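Local coordinates for protein BamaA.19900.a (Balamuthia mandrillaris, PDB 6VZZ) that binds glucose and, as a glucokinase of the actin-like ATPase clan, probably phosphorylates it with ATP to give glucose 6-phosphate, at residues A235-L240 with H312-M317; L241-E246 with V273-N278; K247-E252 with Y257-S262. All coordinates share one frame; numbering follows the deposited sequence.

Interaction 1 of 3, residues A235-L240 with H312-M317; sequences AEETRL and HFKFLM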
# COMPACT_ATOMS: atom_id res chain seq x y z
N ALA A 235 -10.60 -2.35 25.96
CA ALA A 235 -10.45 -1.29 26.96
C ALA A 235 -8.98 -0.96 27.21
O ALA A 235 -8.62 0.21 27.34
CB ALA A 235 -11.13 -1.70 28.26
N GLU A 236 -8.13 -1.99 27.30
CA GLU A 236 -6.73 -1.74 27.64
C GLU A 236 -5.95 -1.19 26.45
O GLU A 236 -5.03 -0.39 26.64
CB GLU A 236 -6.07 -3.01 28.19
CG GLU A 236 -5.70 -4.06 27.14
CD GLU A 236 -4.63 -5.05 27.64
OE1 GLU A 236 -4.32 -5.06 28.86
OE2 GLU A 236 -4.10 -5.81 26.79
N GLU A 237 -6.31 -1.60 25.22
CA GLU A 237 -5.66 -1.01 24.05
C GLU A 237 -5.98 0.47 23.95
O GLU A 237 -5.12 1.28 23.60
CB GLU A 237 -6.08 -1.73 22.77
CG GLU A 237 -5.35 -3.03 22.51
CD GLU A 237 -5.53 -3.50 21.08
OE1 GLU A 237 -5.24 -4.68 20.80
OE2 GLU A 237 -5.97 -2.68 20.24
N THR A 238 -7.23 0.84 24.24
CA THR A 238 -7.61 2.24 24.24
C THR A 238 -6.78 3.04 25.24
O THR A 238 -6.35 4.16 24.93
CB THR A 238 -9.10 2.38 24.55
OG1 THR A 238 -9.84 1.59 23.61
CG2 THR A 238 -9.53 3.82 24.44
N ARG A 239 -6.52 2.48 26.42
CA ARG A 239 -5.68 3.18 27.39
C ARG A 239 -4.25 3.32 26.86
O ARG A 239 -3.64 4.39 26.98
CB ARG A 239 -5.70 2.46 28.74
CG ARG A 239 -7.06 2.47 29.44
CD ARG A 239 -6.94 2.16 30.94
NE ARG A 239 -6.23 0.91 31.21
CZ ARG A 239 -6.80 -0.30 31.21
NH1 ARG A 239 -8.10 -0.44 30.96
NH2 ARG A 239 -6.07 -1.38 31.46
N LEU A 240 -3.71 2.26 26.26
CA LEU A 240 -2.34 2.31 25.75
C LEU A 240 -2.21 3.34 24.63
O LEU A 240 -1.25 4.12 24.60
CB LEU A 240 -1.90 0.93 25.26
CG LEU A 240 -0.66 0.90 24.37
CD1 LEU A 240 0.59 1.37 25.12
CD2 LEU A 240 -0.46 -0.49 23.81
N HIS A 312 3.59 -5.13 21.54
CA HIS A 312 4.53 -4.75 20.48
C HIS A 312 4.30 -5.61 19.24
O HIS A 312 4.02 -5.09 18.15
CB HIS A 312 5.95 -4.90 21.02
CG HIS A 312 7.03 -4.63 20.02
ND1 HIS A 312 7.29 -3.37 19.53
CD2 HIS A 312 7.95 -5.45 19.46
CE1 HIS A 312 8.31 -3.43 18.69
NE2 HIS A 312 8.72 -4.68 18.63
N PHE A 313 4.35 -6.93 19.40
CA PHE A 313 4.20 -7.82 18.26
C PHE A 313 2.75 -7.89 17.80
O PHE A 313 2.50 -8.15 16.61
CB PHE A 313 4.73 -9.20 18.59
CG PHE A 313 6.14 -9.40 18.16
CD1 PHE A 313 6.45 -9.44 16.81
CD2 PHE A 313 7.15 -9.50 19.09
CE1 PHE A 313 7.76 -9.60 16.40
CE2 PHE A 313 8.46 -9.66 18.67
CZ PHE A 313 8.76 -9.71 17.32
N LYS A 314 1.80 -7.66 18.70
CA LYS A 314 0.41 -7.61 18.28
C LYS A 314 0.20 -6.52 17.23
O LYS A 314 -0.44 -6.75 16.19
CB LYS A 314 -0.50 -7.38 19.48
CG LYS A 314 -1.97 -7.31 19.11
CD LYS A 314 -2.86 -7.88 20.20
CE LYS A 314 -3.11 -6.87 21.31
NZ LYS A 314 -4.24 -7.31 22.21
N PHE A 315 0.77 -5.34 17.45
CA PHE A 315 0.57 -4.27 16.49
C PHE A 315 1.39 -4.49 15.23
O PHE A 315 0.98 -4.04 14.15
CB PHE A 315 0.88 -2.91 17.12
CG PHE A 315 -0.27 -2.35 17.89
CD1 PHE A 315 -0.51 -2.75 19.19
CD2 PHE A 315 -1.14 -1.44 17.29
CE1 PHE A 315 -1.59 -2.24 19.91
CE2 PHE A 315 -2.21 -0.93 17.99
CZ PHE A 315 -2.44 -1.33 19.30
N LEU A 316 2.52 -5.18 15.33
CA LEU A 316 3.20 -5.61 14.11
C LEU A 316 2.31 -6.53 13.29
O LEU A 316 2.20 -6.39 12.07
CB LEU A 316 4.53 -6.29 14.44
CG LEU A 316 5.20 -6.95 13.22
CD1 LEU A 316 5.71 -5.89 12.26
CD2 LEU A 316 6.31 -7.88 13.64
N MET A 317 1.63 -7.48 13.95
CA MET A 317 0.72 -8.35 13.23
C MET A 317 -0.47 -7.58 12.66
O MET A 317 -1.01 -7.97 11.61
CB MET A 317 0.23 -9.48 14.14
CG MET A 317 1.29 -10.50 14.51
SD MET A 317 1.90 -11.43 13.09
CE MET A 317 3.58 -10.82 12.97
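Glu237 OE1 is gripped by two cationic groups: Lys314 NZ, which reaches it at 3.1 Å in a salt bridge across the contact, and the guanidinium of Arg318, one turn further along the lysine's helix. The glutamate and lysine side chains approach from opposite directions. Glu237 runs out extended, whereas Lys314 leaves its backbone with CG anti to N (chi1 180°) and then bends at chi2 and chi3, which swings its ammonium round to the carboxylate. The other oxygen, Glu237 OE2, lies 3.9 Å from Phe315 CZ, the carboxylate and ring planes 47° apart where the two side chains run alongside in opposite senses. Arg318 also makes a cation-pi contact with Phe315, so acid, ring and arginine form one cluster. Next to the salt bridge, Leu240 CD2 touches Phe315 CE1 at 4.4 Å, a light apolar contact. The backbones stay well apart: the axes of the two segments come no closer than 13.4 Å and cross at -95°, so long side chains do the bridging. This is a near-perpendicular helix crossing in the glucokinase fold, joining helix 234-249 to helix 303-327 through a salt bridge beside an aromatic ring, with the glutamate buried.

Interaction 2 of 3, residues L241-E246 with V273-N278; sequences LEYISE and VLDEAN. With CA (calcium ion), chain D.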
# COMPACT_ATOMS: atom_id res chain seq x y z
N LEU A 241 -3.16 3.34 23.69
CA LEU A 241 -3.13 4.31 22.60
C LEU A 241 -3.26 5.74 23.12
O LEU A 241 -2.59 6.65 22.62
CB LEU A 241 -4.24 3.99 21.61
CG LEU A 241 -4.14 2.63 20.90
CD1 LEU A 241 -5.36 2.38 20.03
CD2 LEU A 241 -2.86 2.54 20.07
N GLU A 242 -4.10 5.95 24.13
CA GLU A 242 -4.25 7.30 24.69
C GLU A 242 -3.02 7.72 25.47
O GLU A 242 -2.65 8.90 25.47
CB GLU A 242 -5.50 7.36 25.57
CG GLU A 242 -6.80 7.32 24.80
CD GLU A 242 -8.04 7.27 25.69
OE1 GLU A 242 -9.14 7.04 25.15
OE2 GLU A 242 -7.91 7.46 26.92
N TYR A 243 -2.36 6.77 26.13
CA TYR A 243 -1.13 7.07 26.86
C TYR A 243 -0.03 7.50 25.90
O TYR A 243 0.60 8.56 26.08
CB TYR A 243 -0.72 5.84 27.67
CG TYR A 243 0.58 5.91 28.44
CD1 TYR A 243 1.80 5.57 27.83
CD2 TYR A 243 0.59 6.22 29.79
CE1 TYR A 243 2.98 5.59 28.54
CE2 TYR A 243 1.77 6.25 30.51
CZ TYR A 243 2.96 5.93 29.89
OH TYR A 243 4.13 5.96 30.62
N ILE A 244 0.21 6.71 24.85
CA ILE A 244 1.24 7.06 23.88
C ILE A 244 0.86 8.33 23.14
O ILE A 244 1.70 9.21 22.92
CB ILE A 244 1.48 5.89 22.91
CG1 ILE A 244 1.97 4.67 23.68
CG2 ILE A 244 2.47 6.28 21.83
CD1 ILE A 244 2.33 3.52 22.82
N SER A 245 -0.41 8.46 22.74
CA SER A 245 -0.84 9.67 22.06
C SER A 245 -0.63 10.89 22.94
O SER A 245 -0.28 11.97 22.45
CB SER A 245 -2.30 9.56 21.65
OG SER A 245 -2.71 10.76 21.02
N GLU A 246 -0.82 10.73 24.25
CA GLU A 246 -0.55 11.82 25.17
C GLU A 246 0.93 12.18 25.18
O GLU A 246 1.30 13.34 24.97
CB GLU A 246 -1.03 11.44 26.57
CG GLU A 246 -0.52 12.33 27.68
CD GLU A 246 -0.84 13.79 27.45
OE1 GLU A 246 0.06 14.65 27.68
OE2 GLU A 246 -1.99 14.09 27.06
N VAL A 273 2.80 -0.33 30.79
CA VAL A 273 2.53 -1.52 31.59
C VAL A 273 2.93 -1.29 33.04
O VAL A 273 2.19 -1.65 33.97
CB VAL A 273 3.26 -2.74 31.00
CG1 VAL A 273 3.28 -3.90 31.99
CG2 VAL A 273 2.61 -3.17 29.70
N LEU A 274 4.09 -0.66 33.26
CA LEU A 274 4.55 -0.42 34.63
C LEU A 274 3.71 0.63 35.35
O LEU A 274 3.51 0.52 36.56
CB LEU A 274 6.03 -0.02 34.62
CG LEU A 274 6.99 -1.07 34.05
CD1 LEU A 274 8.43 -0.59 34.14
CD2 LEU A 274 6.84 -2.41 34.76
N ASP A 275 3.21 1.64 34.63
CA ASP A 275 2.40 2.67 35.29
C ASP A 275 1.07 2.12 35.75
O ASP A 275 0.59 2.46 36.84
CB ASP A 275 2.18 3.85 34.35
CG ASP A 275 3.41 4.72 34.19
OD1 ASP A 275 4.46 4.37 34.76
OD2 ASP A 275 3.33 5.75 33.49
N GLU A 276 0.44 1.27 34.93
CA GLU A 276 -0.84 0.69 35.30
C GLU A 276 -0.72 -0.29 36.46
O GLU A 276 -1.72 -0.56 37.14
CB GLU A 276 -1.47 0.02 34.09
CG GLU A 276 -1.72 1.00 32.95
CD GLU A 276 -3.05 0.77 32.27
OE1 GLU A 276 -3.56 -0.37 32.34
OE2 GLU A 276 -3.60 1.74 31.68
N ALA A 277 0.48 -0.80 36.72
CA ALA A 277 0.73 -1.70 37.83
C ALA A 277 1.39 -1.01 39.01
O ALA A 277 1.66 -1.66 40.02
CB ALA A 277 1.59 -2.88 37.37
N ASN A 278 1.65 0.30 38.91
CA ASN A 278 2.29 1.07 39.97
C ASN A 278 3.61 0.43 40.41
O ASN A 278 3.91 0.34 41.60
CB ASN A 278 1.35 1.26 41.16
CG ASN A 278 0.65 2.60 41.14
OD1 ASN A 278 1.02 3.52 41.87
ND2 ASN A 278 -0.36 2.72 40.28
CA CA D . -1.36 16.67 27.82
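Tyr243 and Asp275 face each other from two helical segments whose CA atoms come no nearer than 10.1 Å at this pair, and the second segment soon leaves its helix in a Schellman motif, with positive phi at Asn278. A single hydrogen bond spans the distance, from Tyr243 OH to Asp275 OD2 at 3.0 Å. With CG of Tyr243 anti to the backbone N (chi1 176°), the phenol is carried outward to the aspartate, which it meets at about a right angle. The carboxylate oxygen sits at the ring edge near the ring plane, 3.4 Å from Tyr243 CE2, yet the hydroxyl approaches it from above the carboxylate plane, 54° out of it. Asp275 has a stronger partner in Arg285, whose guanidinium forms a salt bridge with OD1; the two carboxylate oxygens are thus divided between an arginine and a phenol, which would probably favour the ionised acid. Tyr243 is steadied by an edge-to-face contact with Trp272. One turn after the tyrosine, Glu246 binds a calcium ion through both oxygens, OE1 at 2.5 Å and OE2 at 2.8 Å, and Asn250 belongs to the same site. The contact lies at the surface, tying the middle of helix 234-249 to the C-terminal end of helix 263-276, which also packs on helix 303-327 through Val273 and Leu274.

Interaction 3 of 3, residues K247-E252 with Y257-S262; sequences KLYNKE and YEDIVS. With BGC (beta-D-glucopyranose), chain B.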
# COMPACT_ATOMS: atom_id res chain seq x y z
N LYS A 247 1.80 11.20 25.39
CA LYS A 247 3.21 11.51 25.60
C LYS A 247 3.89 12.02 24.33
O LYS A 247 4.78 12.86 24.41
CB LYS A 247 3.94 10.28 26.15
N LEU A 248 3.46 11.56 23.16
CA LEU A 248 4.11 11.96 21.91
C LEU A 248 3.44 13.16 21.24
O LEU A 248 4.12 13.99 20.63
CB LEU A 248 4.13 10.80 20.92
CG LEU A 248 4.90 9.54 21.32
CD1 LEU A 248 4.86 8.51 20.20
CD2 LEU A 248 6.35 9.88 21.71
N TYR A 249 2.11 13.27 21.34
CA TYR A 249 1.35 14.23 20.55
C TYR A 249 0.38 15.06 21.37
O TYR A 249 -0.39 15.84 20.80
CB TYR A 249 0.56 13.49 19.44
CG TYR A 249 1.42 12.55 18.62
CD1 TYR A 249 2.48 13.04 17.85
CD2 TYR A 249 1.18 11.18 18.61
CE1 TYR A 249 3.27 12.20 17.10
CE2 TYR A 249 1.97 10.32 17.85
CZ TYR A 249 3.02 10.85 17.11
OH TYR A 249 3.83 10.03 16.36
N ASN A 250 0.38 14.90 22.70
CA ASN A 250 -0.54 15.63 23.58
C ASN A 250 -1.99 15.31 23.21
O ASN A 250 -2.87 16.17 23.26
CB ASN A 250 -0.27 17.13 23.52
CG ASN A 250 -0.42 17.80 24.86
OD1 ASN A 250 -1.31 18.62 25.06
ND2 ASN A 250 0.45 17.45 25.80
N LYS A 251 -2.22 14.06 22.80
CA LYS A 251 -3.52 13.50 22.42
C LYS A 251 -4.08 14.10 21.13
O LYS A 251 -5.22 13.79 20.76
CB LYS A 251 -4.55 13.64 23.55
CG LYS A 251 -4.25 12.76 24.75
CD LYS A 251 -5.44 12.65 25.72
CE LYS A 251 -5.07 11.86 26.97
NZ LYS A 251 -6.25 11.21 27.65
N GLU A 252 -3.30 14.92 20.42
CA GLU A 252 -3.85 15.60 19.25
C GLU A 252 -3.91 14.70 18.01
O GLU A 252 -4.73 14.96 17.12
CB GLU A 252 -3.05 16.87 18.96
N TYR A 257 1.89 3.33 13.75
CA TYR A 257 2.30 1.98 14.12
C TYR A 257 3.72 1.97 14.68
O TYR A 257 4.01 1.24 15.63
CB TYR A 257 2.18 1.04 12.92
CG TYR A 257 0.79 0.45 12.72
CD1 TYR A 257 0.32 -0.56 13.54
CD2 TYR A 257 -0.05 0.92 11.71
CE1 TYR A 257 -0.95 -1.10 13.36
CE2 TYR A 257 -1.31 0.39 11.53
CZ TYR A 257 -1.76 -0.62 12.36
OH TYR A 257 -3.02 -1.15 12.18
N GLU A 258 4.60 2.82 14.12
CA GLU A 258 5.98 2.90 14.60
C GLU A 258 6.05 3.42 16.04
O GLU A 258 7.05 3.18 16.72
CB GLU A 258 6.81 3.80 13.67
CG GLU A 258 8.30 3.82 14.02
CD GLU A 258 9.14 4.61 13.02
OE1 GLU A 258 9.25 4.19 11.86
OE2 GLU A 258 9.68 5.67 13.41
N ASP A 259 5.02 4.11 16.52
CA ASP A 259 5.06 4.57 17.90
C ASP A 259 4.94 3.42 18.89
O ASP A 259 5.20 3.61 20.08
CB ASP A 259 3.98 5.62 18.14
CG ASP A 259 4.25 6.91 17.37
OD1 ASP A 259 5.44 7.22 17.13
OD2 ASP A 259 3.29 7.62 17.00
N ILE A 260 4.56 2.23 18.42
CA ILE A 260 4.58 1.03 19.23
C ILE A 260 5.57 0.00 18.69
O ILE A 260 6.34 -0.60 19.46
CB ILE A 260 3.16 0.42 19.32
CG1 ILE A 260 2.26 1.31 20.18
CG2 ILE A 260 3.20 -1.01 19.84
CD1 ILE A 260 0.83 0.81 20.26
N VAL A 261 5.60 -0.17 17.37
CA VAL A 261 6.37 -1.24 16.74
C VAL A 261 7.74 -0.69 16.40
O VAL A 261 8.05 -0.42 15.23
CB VAL A 261 5.64 -1.79 15.50
CG1 VAL A 261 6.32 -3.04 14.98
CG2 VAL A 261 4.18 -2.06 15.83
N SER A 262 8.58 -0.54 17.42
CA SER A 262 9.94 -0.03 17.28
C SER A 262 10.63 -0.21 18.63
O SER A 262 10.00 -0.59 19.61
CB SER A 262 9.97 1.44 16.85
OG SER A 262 9.43 2.25 17.87
C2 BGC B . 11.56 5.42 8.09
C3 BGC B . 11.68 4.45 6.93
C4 BGC B . 12.63 3.31 7.30
C5 BGC B . 12.17 2.67 8.60
C6 BGC B . 13.06 1.56 9.09
C1 BGC B . 11.14 4.66 9.34
O1 BGC B . 10.93 5.51 10.40
O2 BGC B . 10.61 6.44 7.78
O3 BGC B . 12.13 5.12 5.76
O4 BGC B . 12.62 2.32 6.28
O5 BGC B . 12.12 3.68 9.63
O6 BGC B . 14.42 1.94 9.07
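Tyr249 OH donates a hydrogen bond to Asp259 OD2 (2.6 Å), reaching the oxygen on its syn side and only 16° out of the carboxylate plane. The two side chains come from opposite directions, ring and carboxylate planes 50° apart, and OD2 lies in the plane of the ring at its edge. Leu248 brings its CD1 methyl alongside the same aspartate, to 3.3 Å from Asp259 CG, while its own CB sits over the centre of one face of the Tyr249 ring. Asp259 OD2 also accepts from the backbone N of Glu256, so two donors hold the carboxylate in place. Further out, Ser262 OG donates to Glu258 O at 2.8 Å, almost in line with the carbonyl, and caps the start of the helix that follows. One residue before Asp259, Glu258, extended with CG anti to the backbone N (chi1 -174°), reaches the glucose rather than the tyrosine and accepts a 2.6 Å bond from O1 of the sugar at its OE1. Its OE2 is held by Arg264 and Asn116, and OE1 also accepts from Leu195 N, which together restrain the carboxylate. The contact thus joins the end of helix 234-249 to the loop leading into helix 263-276, a loop that also packs on helix 303-327 and on strand 195-201 through Val261.

In the fold
All three contacts start from helix 234-249, taken in turn along its length. Interaction 1 closes the longest loop, running from the first turns of this helix to helix 303-327; interaction 2 is nested inside it, returning at the end of helix 263-276; interaction 3 is nested within both and closes a short loop, from 247-252 to 257-262. The contacts touch one another: Arg239 pairs with Glu276 between interactions 1 and 2, His312 probably hydrogen-bonds Ile260 O between 1 and 3, and Ile244 packs on Ile260 between 2 and 3. Three helices and a loop that contributes Glu258 to the glucose pocket are thereby tied into one cluster.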